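CRISPR system Cmr subunit Cmr6 (Pyrococcus furiosus, PDB 4W8V) binds RNA and, together with Cmr1, caps the elongated type III-B Cmr ribonucleoprotein complex, part of a CRISPR defence system against invading nucleic acids. Local coordinates at residues Phe19-Arg24 against Gly240-Tyr245; Arg43-Pro48 against Ala155-Leu160; Gly57-Leu62 against Lys223-Asp228; Ile148-Glu153 against Pro202-Val207. One frame throughout, in Å; residues are numbered along the deposited sequence.

Interaction 1 (Phe19-Arg24 against Gly240-Tyr245); sequences FKTQSR and GRLVEY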
# COMPACT_ATOMS: atom_id res chain seq x y z
N PHE A 19 -13.76 4.20 2.82
CA PHE A 19 -12.78 5.23 2.49
C PHE A 19 -13.22 6.02 1.28
O PHE A 19 -13.80 5.46 0.36
CB PHE A 19 -11.40 4.60 2.25
CG PHE A 19 -10.77 4.02 3.49
CD1 PHE A 19 -11.32 2.90 4.11
CD2 PHE A 19 -9.62 4.59 4.02
CE1 PHE A 19 -10.74 2.36 5.25
CE2 PHE A 19 -9.03 4.06 5.16
CZ PHE A 19 -9.58 2.95 5.78
N LYS A 20 -12.98 7.32 1.29
CA LYS A 20 -13.25 8.13 0.11
C LYS A 20 -11.93 8.63 -0.44
O LYS A 20 -10.97 8.77 0.31
CB LYS A 20 -14.17 9.31 0.43
CG LYS A 20 -13.64 10.24 1.50
CD LYS A 20 -14.66 11.30 1.87
CE LYS A 20 -14.21 12.16 3.05
NZ LYS A 20 -13.14 13.12 2.66
N THR A 21 -11.89 8.88 -1.75
CA THR A 21 -10.71 9.44 -2.40
C THR A 21 -10.53 10.90 -1.97
O THR A 21 -11.34 11.75 -2.33
CB THR A 21 -10.82 9.35 -3.94
OG1 THR A 21 -12.12 9.77 -4.35
CG2 THR A 21 -10.58 7.91 -4.43
N GLN A 22 -9.50 11.19 -1.17
CA GLN A 22 -9.28 12.56 -0.72
C GLN A 22 -8.79 13.44 -1.88
O GLN A 22 -9.19 14.60 -2.00
CB GLN A 22 -8.29 12.61 0.44
CG GLN A 22 -8.14 14.03 1.03
CD GLN A 22 -6.91 14.20 1.91
OE1 GLN A 22 -5.80 13.81 1.54
NE2 GLN A 22 -7.11 14.80 3.08
N SER A 23 -7.92 12.87 -2.71
CA SER A 23 -7.48 13.49 -3.95
C SER A 23 -7.85 12.54 -5.10
O SER A 23 -8.32 11.43 -4.86
CB SER A 23 -5.95 13.77 -3.92
OG SER A 23 -5.20 12.59 -3.71
N ARG A 24 -7.64 12.97 -6.34
CA ARG A 24 -7.99 12.11 -7.46
C ARG A 24 -7.15 10.85 -7.49
O ARG A 24 -5.97 10.83 -7.12
CB ARG A 24 -7.85 12.86 -8.77
CG ARG A 24 -8.88 13.90 -8.99
CD ARG A 24 -8.49 14.81 -10.13
NE ARG A 24 -9.23 16.05 -10.02
CZ ARG A 24 -10.30 16.33 -10.75
NH1 ARG A 24 -10.73 15.47 -11.66
NH2 ARG A 24 -10.93 17.49 -10.57
N GLY A 240 -4.14 9.80 -5.32
CA GLY A 240 -4.39 8.50 -4.72
C GLY A 240 -4.46 8.39 -3.21
O GLY A 240 -4.32 7.29 -2.68
N ARG A 241 -4.68 9.49 -2.50
CA ARG A 241 -4.84 9.42 -1.06
C ARG A 241 -6.30 9.07 -0.69
O ARG A 241 -7.23 9.67 -1.20
CB ARG A 241 -4.47 10.75 -0.40
CG ARG A 241 -3.05 11.22 -0.59
CD ARG A 241 -2.05 10.09 -0.42
NE ARG A 241 -0.68 10.59 -0.28
CZ ARG A 241 0.14 10.82 -1.29
NH1 ARG A 241 1.36 11.26 -1.05
NH2 ARG A 241 -0.25 10.61 -2.54
N LEU A 242 -6.49 8.11 0.22
CA LEU A 242 -7.85 7.77 0.69
C LEU A 242 -7.96 7.92 2.21
O LEU A 242 -7.02 7.57 2.94
CB LEU A 242 -8.24 6.34 0.28
CG LEU A 242 -8.61 6.12 -1.19
CD1 LEU A 242 -7.43 5.64 -2.00
CD2 LEU A 242 -9.80 5.15 -1.33
N VAL A 243 -9.10 8.44 2.69
CA VAL A 243 -9.32 8.58 4.13
C VAL A 243 -10.67 8.00 4.58
O VAL A 243 -11.66 8.08 3.86
CB VAL A 243 -9.23 10.07 4.57
CG1 VAL A 243 -7.88 10.67 4.18
CG2 VAL A 243 -10.37 10.91 3.98
N GLU A 244 -10.68 7.38 5.75
CA GLU A 244 -11.89 6.78 6.33
C GLU A 244 -12.97 7.85 6.56
O GLU A 244 -12.65 9.00 6.86
CB GLU A 244 -11.56 6.07 7.64
CG GLU A 244 -12.56 4.99 8.05
CD GLU A 244 -12.06 4.15 9.23
OE1 GLU A 244 -10.98 4.48 9.78
OE2 GLU A 244 -12.75 3.17 9.61
N TYR A 245 -14.24 7.47 6.41
CA TYR A 245 -15.36 8.36 6.73
C TYR A 245 -16.49 7.62 7.44
O TYR A 245 -16.43 6.40 7.58
CB TYR A 245 -15.90 9.04 5.47
CG TYR A 245 -16.70 8.15 4.54
CD1 TYR A 245 -16.07 7.38 3.58
CD2 TYR A 245 -18.10 8.11 4.60
CE1 TYR A 245 -16.79 6.57 2.72
CE2 TYR A 245 -18.83 7.30 3.74
CZ TYR A 245 -18.16 6.53 2.79
OH TYR A 245 -18.85 5.72 1.92
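F19 and E244 face each other in a non-hydrogen-bonded pair of antiparallel strands, and here the packing is close. With CG anti to its own carbonyl carbon (chi1 -69°), F19 lays its ring against the backbone of the partner strand, CD2 coming within 3.4 Å of E244 N. The CB of E244 sits over one face as a CH-pi contact, 4.2 Å from the ring centre of F19, while the carboxylate lies nearly parallel to the ring and bridges to K223 NZ. Next along the same face, F19 CB meets L242 CD2 at 4.0 Å. Large apolar groups suit this side because F219 and L226 of helix 212-228 close over F19. Between F19 and T21, K20 pairs with V243 by two backbone bonds, K20 N to V243 O and V243 N to K20 O, each 3.0 Å. The pairing joins strand 13-21 to the edge strand 242-244 in the four-stranded antiparallel sheet of the RAMP domain in this C-terminal piece of Cmr6, whose strand order 2-3-1-4 is that of the ferredoxin-like fold. The opposite face is looser and partly open to solvent. There the long K20 chain crosses V243, with NZ 3.8 Å from CG2, and Y245 brings its ring edge to the F19-K20 peptide while its hydroxyl probably bonds E153. Past T21 the strands give way to loops: Q22 N still reaches R241 O (2.7 Å) and G240 N reaches R24 O (2.8 Å), but S23 OG, which also bonds G238 O, receives just a weak bond from R241 N.

Interaction 2 (Arg43-Pro48 against Ala155-Leu160); sequences RNYGVP and ADKPIL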
# COMPACT_ATOMS: atom_id res chain seq x y z
N ARG A 43 -22.11 -1.96 -12.29
CA ARG A 43 -22.31 -1.58 -10.90
C ARG A 43 -21.71 -0.23 -10.54
O ARG A 43 -22.33 0.57 -9.83
CB ARG A 43 -21.72 -2.66 -10.00
CG ARG A 43 -22.32 -4.02 -10.22
CD ARG A 43 -23.72 -4.09 -9.61
NE ARG A 43 -23.65 -3.99 -8.16
CZ ARG A 43 -24.40 -3.17 -7.42
NH1 ARG A 43 -25.29 -2.39 -8.00
NH2 ARG A 43 -24.26 -3.15 -6.10
N ASN A 44 -20.48 0.02 -11.00
CA ASN A 44 -19.70 1.11 -10.44
C ASN A 44 -19.45 2.33 -11.34
O ASN A 44 -18.56 3.12 -11.05
CB ASN A 44 -18.36 0.57 -9.98
CG ASN A 44 -18.50 -0.48 -8.90
OD1 ASN A 44 -19.44 -0.46 -8.11
ND2 ASN A 44 -17.54 -1.41 -8.85
N TYR A 45 -20.22 2.50 -12.39
CA TYR A 45 -20.12 3.65 -13.29
C TYR A 45 -18.73 3.79 -13.93
O TYR A 45 -18.28 4.89 -14.22
CB TYR A 45 -20.48 4.96 -12.57
CG TYR A 45 -21.76 4.91 -11.75
CD1 TYR A 45 -22.97 5.32 -12.29
CD2 TYR A 45 -21.74 4.47 -10.44
CE1 TYR A 45 -24.14 5.28 -11.53
CE2 TYR A 45 -22.90 4.41 -9.68
CZ TYR A 45 -24.10 4.83 -10.23
OH TYR A 45 -25.24 4.77 -9.46
N GLY A 46 -18.06 2.67 -14.13
CA GLY A 46 -16.76 2.67 -14.79
C GLY A 46 -15.58 2.78 -13.85
O GLY A 46 -14.42 2.70 -14.28
N VAL A 47 -15.86 2.95 -12.57
CA VAL A 47 -14.81 3.12 -11.57
C VAL A 47 -14.08 1.80 -11.27
O VAL A 47 -14.71 0.84 -10.83
CB VAL A 47 -15.41 3.72 -10.28
CG1 VAL A 47 -14.36 3.90 -9.19
CG2 VAL A 47 -16.06 5.04 -10.60
N PRO A 48 -12.76 1.74 -11.51
CA PRO A 48 -12.09 0.46 -11.26
C PRO A 48 -11.78 0.26 -9.78
O PRO A 48 -11.95 1.16 -8.97
CB PRO A 48 -10.81 0.59 -12.08
CG PRO A 48 -10.53 2.05 -12.09
CD PRO A 48 -11.86 2.70 -12.19
N ALA A 155 -22.86 9.29 -5.09
CA ALA A 155 -23.93 10.27 -5.20
C ALA A 155 -24.31 10.54 -6.65
O ALA A 155 -25.38 10.13 -7.11
CB ALA A 155 -23.52 11.56 -4.52
N ASP A 156 -23.44 11.24 -7.36
CA ASP A 156 -23.65 11.51 -8.77
C ASP A 156 -22.68 10.68 -9.60
O ASP A 156 -21.63 10.28 -9.11
CB ASP A 156 -23.48 13.00 -9.07
CG ASP A 156 -24.24 13.88 -8.09
OD1 ASP A 156 -25.47 14.01 -8.24
OD2 ASP A 156 -23.60 14.43 -7.18
N LYS A 157 -23.04 10.43 -10.86
CA LYS A 157 -22.20 9.64 -11.76
C LYS A 157 -20.81 10.26 -11.93
O LYS A 157 -20.69 11.36 -12.47
CB LYS A 157 -22.88 9.49 -13.12
CG LYS A 157 -21.96 9.02 -14.23
CD LYS A 157 -22.75 8.61 -15.45
CE LYS A 157 -21.84 8.28 -16.62
NZ LYS A 157 -21.15 9.50 -17.13
N PRO A 158 -19.76 9.57 -11.47
CA PRO A 158 -18.42 10.17 -11.47
C PRO A 158 -17.92 10.45 -12.87
O PRO A 158 -18.06 9.61 -13.76
CB PRO A 158 -17.55 9.12 -10.78
CG PRO A 158 -18.28 7.84 -10.98
CD PRO A 158 -19.74 8.18 -10.98
N ILE A 159 -17.37 11.64 -13.07
CA ILE A 159 -16.73 11.95 -14.34
C ILE A 159 -15.32 11.38 -14.37
O ILE A 159 -14.46 11.78 -13.57
CB ILE A 159 -16.68 13.46 -14.59
CG1 ILE A 159 -18.10 14.03 -14.68
CG2 ILE A 159 -15.93 13.74 -15.87
CD1 ILE A 159 -19.01 13.26 -15.63
N LEU A 160 -15.09 10.43 -15.28
CA LEU A 160 -13.81 9.74 -15.39
C LEU A 160 -12.98 10.27 -16.55
O LEU A 160 -13.51 10.51 -17.63
CB LEU A 160 -14.04 8.23 -15.55
CG LEU A 160 -14.78 7.56 -14.40
CD1 LEU A 160 -14.90 6.07 -14.64
CD2 LEU A 160 -14.10 7.84 -13.07
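The carbonyl oxygen of G46 accepts a hydrogen bond from R40 NH1 of helix 34-43, and L160 CD1 comes up to the same G46 O at 3.4 Å. That leucine methyl lies against the turn backbone, also 3.6 Å from Y45 O. G46 can offer so bare a surface because glycine brings no CB, an atom that would be pressed both against the carbonyl oxygen of Y45 and against L160. The bend is a type I' beta turn from N44 to V47, closed by V47 N to N44 O (3.1 Å), with Y45 and G46 both at positive phi. It links helix 34-43 to helix 52-68 within the RAMP domain and packs on the loop that leads from strand 143-149 to strand 161-165, far from the centre of the chain. P158 supplies the other half of the contact, its rigid ring wedged between two side chains of the turn. Its CD touches Y45 CB at 3.7 Å, where the two side chains cross at about a right angle, and its CG meets V47 CG2 at 3.6 Å. V47 turns that methyl to the loop by holding CG2 anti to its carbonyl carbon. P198 packs on P158 and L160, whereas the tyrosine ring, which also brushes K157 CB, lies largely in solvent.

Interaction 3 (Gly57-Leu62 against Lys223-Asp228); sequences GVTRHL and KLALRD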
# COMPACT_ATOMS: atom_id res chain seq x y z
N GLY A 57 1.46 -3.81 -1.05
CA GLY A 57 2.72 -3.19 -1.44
C GLY A 57 3.01 -1.86 -0.78
O GLY A 57 4.06 -1.68 -0.15
N VAL A 58 2.09 -0.91 -0.92
CA VAL A 58 2.25 0.38 -0.28
C VAL A 58 2.37 0.25 1.26
O VAL A 58 3.11 1.00 1.89
CB VAL A 58 1.10 1.34 -0.64
CG1 VAL A 58 -0.24 0.84 -0.07
CG2 VAL A 58 1.41 2.76 -0.17
N THR A 59 1.67 -0.71 1.86
CA THR A 59 1.74 -0.92 3.31
C THR A 59 3.06 -1.57 3.72
O THR A 59 3.63 -1.19 4.74
CB THR A 59 0.56 -1.79 3.83
OG1 THR A 59 -0.67 -1.17 3.48
CG2 THR A 59 0.60 -1.93 5.33
N ARG A 60 3.53 -2.56 2.96
CA ARG A 60 4.90 -3.06 3.04
C ARG A 60 5.92 -1.91 3.02
O ARG A 60 6.80 -1.81 3.86
CB ARG A 60 5.24 -3.96 1.84
CG ARG A 60 4.85 -5.41 1.86
CD ARG A 60 5.56 -6.05 0.65
NE ARG A 60 5.05 -7.36 0.26
CZ ARG A 60 5.53 -8.52 0.71
NH1 ARG A 60 6.52 -8.52 1.59
NH2 ARG A 60 5.01 -9.66 0.29
N HIS A 61 5.78 -1.08 1.99
CA HIS A 61 6.70 0.02 1.73
C HIS A 61 6.81 0.94 2.91
O HIS A 61 7.90 1.34 3.31
CB HIS A 61 6.24 0.80 0.50
CG HIS A 61 7.14 1.94 0.12
ND1 HIS A 61 7.09 3.16 0.75
CD2 HIS A 61 8.08 2.05 -0.85
CE1 HIS A 61 7.98 3.97 0.20
NE2 HIS A 61 8.59 3.32 -0.77
N LEU A 62 5.66 1.28 3.48
CA LEU A 62 5.57 2.10 4.67
C LEU A 62 6.46 1.55 5.77
O LEU A 62 7.24 2.29 6.39
CB LEU A 62 4.13 2.20 5.15
CG LEU A 62 3.86 2.87 6.50
CD1 LEU A 62 4.38 4.29 6.52
CD2 LEU A 62 2.37 2.85 6.81
N LYS A 223 -4.59 1.92 6.75
CA LYS A 223 -5.10 3.26 6.96
C LYS A 223 -4.00 4.28 6.80
O LYS A 223 -4.14 5.25 6.05
CB LYS A 223 -5.69 3.39 8.38
CG LYS A 223 -7.21 3.35 8.48
CD LYS A 223 -7.68 3.47 9.94
CE LYS A 223 -7.65 4.92 10.42
NZ LYS A 223 -8.70 5.75 9.75
N LEU A 224 -2.94 4.08 7.57
CA LEU A 224 -1.80 4.97 7.58
C LEU A 224 -1.25 5.13 6.17
O LEU A 224 -0.99 6.24 5.70
CB LEU A 224 -0.74 4.42 8.53
CG LEU A 224 0.51 5.22 8.88
CD1 LEU A 224 0.15 6.66 9.24
CD2 LEU A 224 1.20 4.52 10.03
N ALA A 225 -1.11 4.02 5.46
CA ALA A 225 -0.50 4.04 4.13
C ALA A 225 -1.39 4.71 3.07
O ALA A 225 -0.89 5.39 2.17
CB ALA A 225 -0.14 2.60 3.72
N LEU A 226 -2.71 4.57 3.19
CA LEU A 226 -3.63 5.16 2.20
C LEU A 226 -3.75 6.67 2.37
O LEU A 226 -4.00 7.39 1.41
CB LEU A 226 -5.02 4.52 2.29
CG LEU A 226 -5.14 3.01 2.02
CD1 LEU A 226 -6.62 2.55 2.15
CD2 LEU A 226 -4.57 2.60 0.68
N ARG A 227 -3.61 7.14 3.60
CA ARG A 227 -3.71 8.57 3.88
C ARG A 227 -2.42 9.28 3.49
O ARG A 227 -2.46 10.30 2.81
CB ARG A 227 -4.00 8.79 5.36
CG ARG A 227 -4.33 10.21 5.76
CD ARG A 227 -4.48 10.29 7.28
NE ARG A 227 -3.21 10.02 7.95
CZ ARG A 227 -3.09 9.42 9.13
NH1 ARG A 227 -4.16 9.02 9.79
NH2 ARG A 227 -1.88 9.24 9.66
N ASP A 228 -1.28 8.72 3.88
CA ASP A 228 -0.01 9.45 3.75
C ASP A 228 0.87 9.07 2.55
O ASP A 228 1.68 9.87 2.12
CB ASP A 228 0.79 9.31 5.05
CG ASP A 228 0.10 9.98 6.24
OD1 ASP A 228 -0.85 10.77 6.03
OD2 ASP A 228 0.50 9.74 7.40
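A225 and L62 bury the most surface here, with V58 next, and all three meet round a single methyl group. The CB of A225 points at helix 57-62 and is met by V58 CG1 at 4.2 Å, L62 CD2 at 4.0 Å and T59 OG1 at 3.8 Å. A small residue suits this point: the CA atoms of T59 and A225 stand only 5.5 Å apart, so the backbones come close without a longer side chain between them. L62 holds CG anti to its backbone N (chi1 172°), which puts CG toward the other helix; from there CD2 touches L224 CG at 3.7 Å, and these two leucine side chains cross at about a right angle. The helices themselves also run nearly perpendicular, with short axes 8.9 Å apart at 95°. They belong to helix 52-68, which follows helix 34-43 and the turn at 44-47, and helix 212-228, which lies between the last two strands of the ferredoxin-like sheet; the second also packs on that sheet, as L226 does on V205, and the contact lies near the centre of the chain. V58 uses both methyls on A225 and also leans on L229 and V231. T59 is the polar member of the cluster, but its OG1 is satisfied by I55 O one turn earlier. The charged pair of helix 223-228 takes no part in the contact: R227 NE binds D228 OD1 at 3.1 Å, the oxygen lying in the guanidinium plane, and E112 and R108 of helix 108-116 extend the pair.

Interaction 4 (Ile148-Glu153 against Pro202-Val207); sequences IPIAEE and PFLVAV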
# COMPACT_ATOMS: atom_id res chain seq x y z
N ILE A 148 -12.77 -1.88 -3.02
CA ILE A 148 -13.80 -1.89 -4.05
C ILE A 148 -14.78 -0.71 -3.93
O ILE A 148 -15.16 -0.33 -2.83
CB ILE A 148 -14.54 -3.23 -3.99
CG1 ILE A 148 -15.02 -3.49 -2.55
CG2 ILE A 148 -13.61 -4.36 -4.41
CD1 ILE A 148 -15.27 -4.92 -2.21
N PRO A 149 -15.16 -0.11 -5.07
CA PRO A 149 -16.12 0.98 -5.11
C PRO A 149 -17.45 0.56 -4.49
O PRO A 149 -17.93 -0.53 -4.77
CB PRO A 149 -16.29 1.26 -6.61
CG PRO A 149 -15.07 0.76 -7.22
CD PRO A 149 -14.67 -0.44 -6.41
N ILE A 150 -17.99 1.39 -3.61
CA ILE A 150 -19.29 1.15 -3.01
C ILE A 150 -20.36 1.84 -3.84
O ILE A 150 -20.63 3.04 -3.68
CB ILE A 150 -19.34 1.63 -1.56
CG1 ILE A 150 -18.14 1.03 -0.80
CG2 ILE A 150 -20.70 1.26 -0.93
CD1 ILE A 150 -17.91 1.56 0.59
N ALA A 151 -20.94 1.08 -4.76
CA ALA A 151 -21.80 1.62 -5.80
C ALA A 151 -22.92 2.48 -5.23
O ALA A 151 -23.12 3.61 -5.68
CB ALA A 151 -22.36 0.49 -6.64
N GLU A 152 -23.65 1.97 -4.24
CA GLU A 152 -24.81 2.68 -3.69
C GLU A 152 -24.45 4.04 -3.09
O GLU A 152 -25.28 4.95 -3.09
CB GLU A 152 -25.52 1.83 -2.63
CG GLU A 152 -24.66 1.36 -1.47
CD GLU A 152 -23.93 0.06 -1.78
OE1 GLU A 152 -23.76 -0.27 -2.98
OE2 GLU A 152 -23.52 -0.65 -0.83
N GLU A 153 -23.23 4.19 -2.59
CA GLU A 153 -22.87 5.44 -1.94
C GLU A 153 -22.22 6.43 -2.88
O GLU A 153 -21.64 7.41 -2.46
CB GLU A 153 -21.96 5.17 -0.76
CG GLU A 153 -22.60 4.24 0.23
CD GLU A 153 -21.89 4.25 1.54
OE1 GLU A 153 -21.24 5.27 1.83
OE2 GLU A 153 -21.97 3.23 2.26
N PRO A 202 -16.43 6.55 -2.95
CA PRO A 202 -16.31 5.65 -1.80
C PRO A 202 -15.78 4.26 -2.14
O PRO A 202 -16.23 3.66 -3.12
CB PRO A 202 -17.74 5.56 -1.28
CG PRO A 202 -18.60 5.87 -2.44
CD PRO A 202 -17.83 6.78 -3.34
N PHE A 203 -14.83 3.77 -1.34
CA PHE A 203 -14.27 2.44 -1.48
C PHE A 203 -14.41 1.69 -0.17
O PHE A 203 -14.28 2.26 0.90
CB PHE A 203 -12.77 2.49 -1.89
CG PHE A 203 -12.56 2.85 -3.33
CD1 PHE A 203 -12.71 4.15 -3.76
CD2 PHE A 203 -12.22 1.88 -4.26
CE1 PHE A 203 -12.53 4.48 -5.09
CE2 PHE A 203 -12.03 2.20 -5.59
CZ PHE A 203 -12.18 3.49 -6.01
N LEU A 204 -14.67 0.39 -0.26
CA LEU A 204 -14.55 -0.49 0.89
C LEU A 204 -13.13 -1.08 0.95
O LEU A 204 -12.62 -1.59 -0.03
CB LEU A 204 -15.58 -1.61 0.82
CG LEU A 204 -15.78 -2.41 2.10
CD1 LEU A 204 -16.62 -1.60 3.08
CD2 LEU A 204 -16.46 -3.71 1.78
N VAL A 205 -12.52 -1.02 2.13
CA VAL A 205 -11.15 -1.45 2.34
C VAL A 205 -11.11 -2.43 3.49
O VAL A 205 -11.68 -2.17 4.55
CB VAL A 205 -10.24 -0.25 2.66
CG1 VAL A 205 -8.84 -0.72 3.02
CG2 VAL A 205 -10.21 0.75 1.49
N ALA A 206 -10.45 -3.57 3.30
CA ALA A 206 -10.49 -4.62 4.31
C ALA A 206 -9.27 -5.51 4.33
O ALA A 206 -8.63 -5.73 3.32
CB ALA A 206 -11.74 -5.47 4.11
N VAL A 207 -9.00 -6.07 5.51
CA VAL A 207 -7.98 -7.09 5.67
C VAL A 207 -8.56 -8.22 6.53
O VAL A 207 -9.45 -7.98 7.32
CB VAL A 207 -6.68 -6.54 6.31
CG1 VAL A 207 -6.08 -5.45 5.43
CG2 VAL A 207 -6.94 -6.03 7.72
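I148 and L204 form a hydrogen-bonded antiparallel pair, with I148 N to L204 O at 3.0 Å and L204 N to I148 O at 2.7 Å. A third backbone bond, I150 N to P202 O at 2.9 Å, continues the pairing just past the end of strand 148-149; its donor stands above the carbonyl plane of P202. P149, between the two bonded positions, faces F203 in a non-hydrogen-bonded pair, a site where the missing N-H of proline costs the pairing nothing. Longer CA-H...O contacts lie between these bonds, from F203 CA to I148 O and from P149 CA to P202 O.

Apolar contacts divide between the two faces of the sheet. On the face of F203, where T21 also packs, P149 CA lies over one face of the F203 ring towards its rim, and P149 CG touches F203 CE2 at 3.7 Å; flat ring against pyrrolidine packs well. On the other side I148 and L204 lie side by side, CG1 of I148 against CB of L204 at 3.9 Å. I150 reaches over to the same L204 CB with its CD1, also at 3.9 Å, an extended chi2 (171°) carrying CD1 onward from CG1. Beyond a short 3-10 turn, E153 packs CB on P202 CG at 3.8 Å.

The charged end of E153 turns elsewhere, to K18 NZ and probably to Y245 OH. The register therefore rests on three backbone bonds and the fit on apolar surfaces, while the carboxylate ties the loop after the edge strand to K18 of strand 13-21 and probably to Y245 near the C-terminus.

How the interactions relate
Interactions 1 and 4 are two seams of one antiparallel sheet: strand 13-21 pairs with 242-244 in the first, strand 202-209 with 143-149 in the second, and F19 with F203 connects them. Both rely on backbone bonds with one better-buried face. Interaction 3 is the core contact, about 4 Å from the centre of the chain, and is mainly apolar, with no hydrogen bond across its helices; it meets interaction 1 through the K223-E244 salt bridge and interaction 4 through L226 on V205. Interaction 2 lies at the periphery, about 23 Å from that centre, joins two loops without any hydrogen bond between them, and touches interaction 4 where N44 and P48 meet A151, P149 and F203.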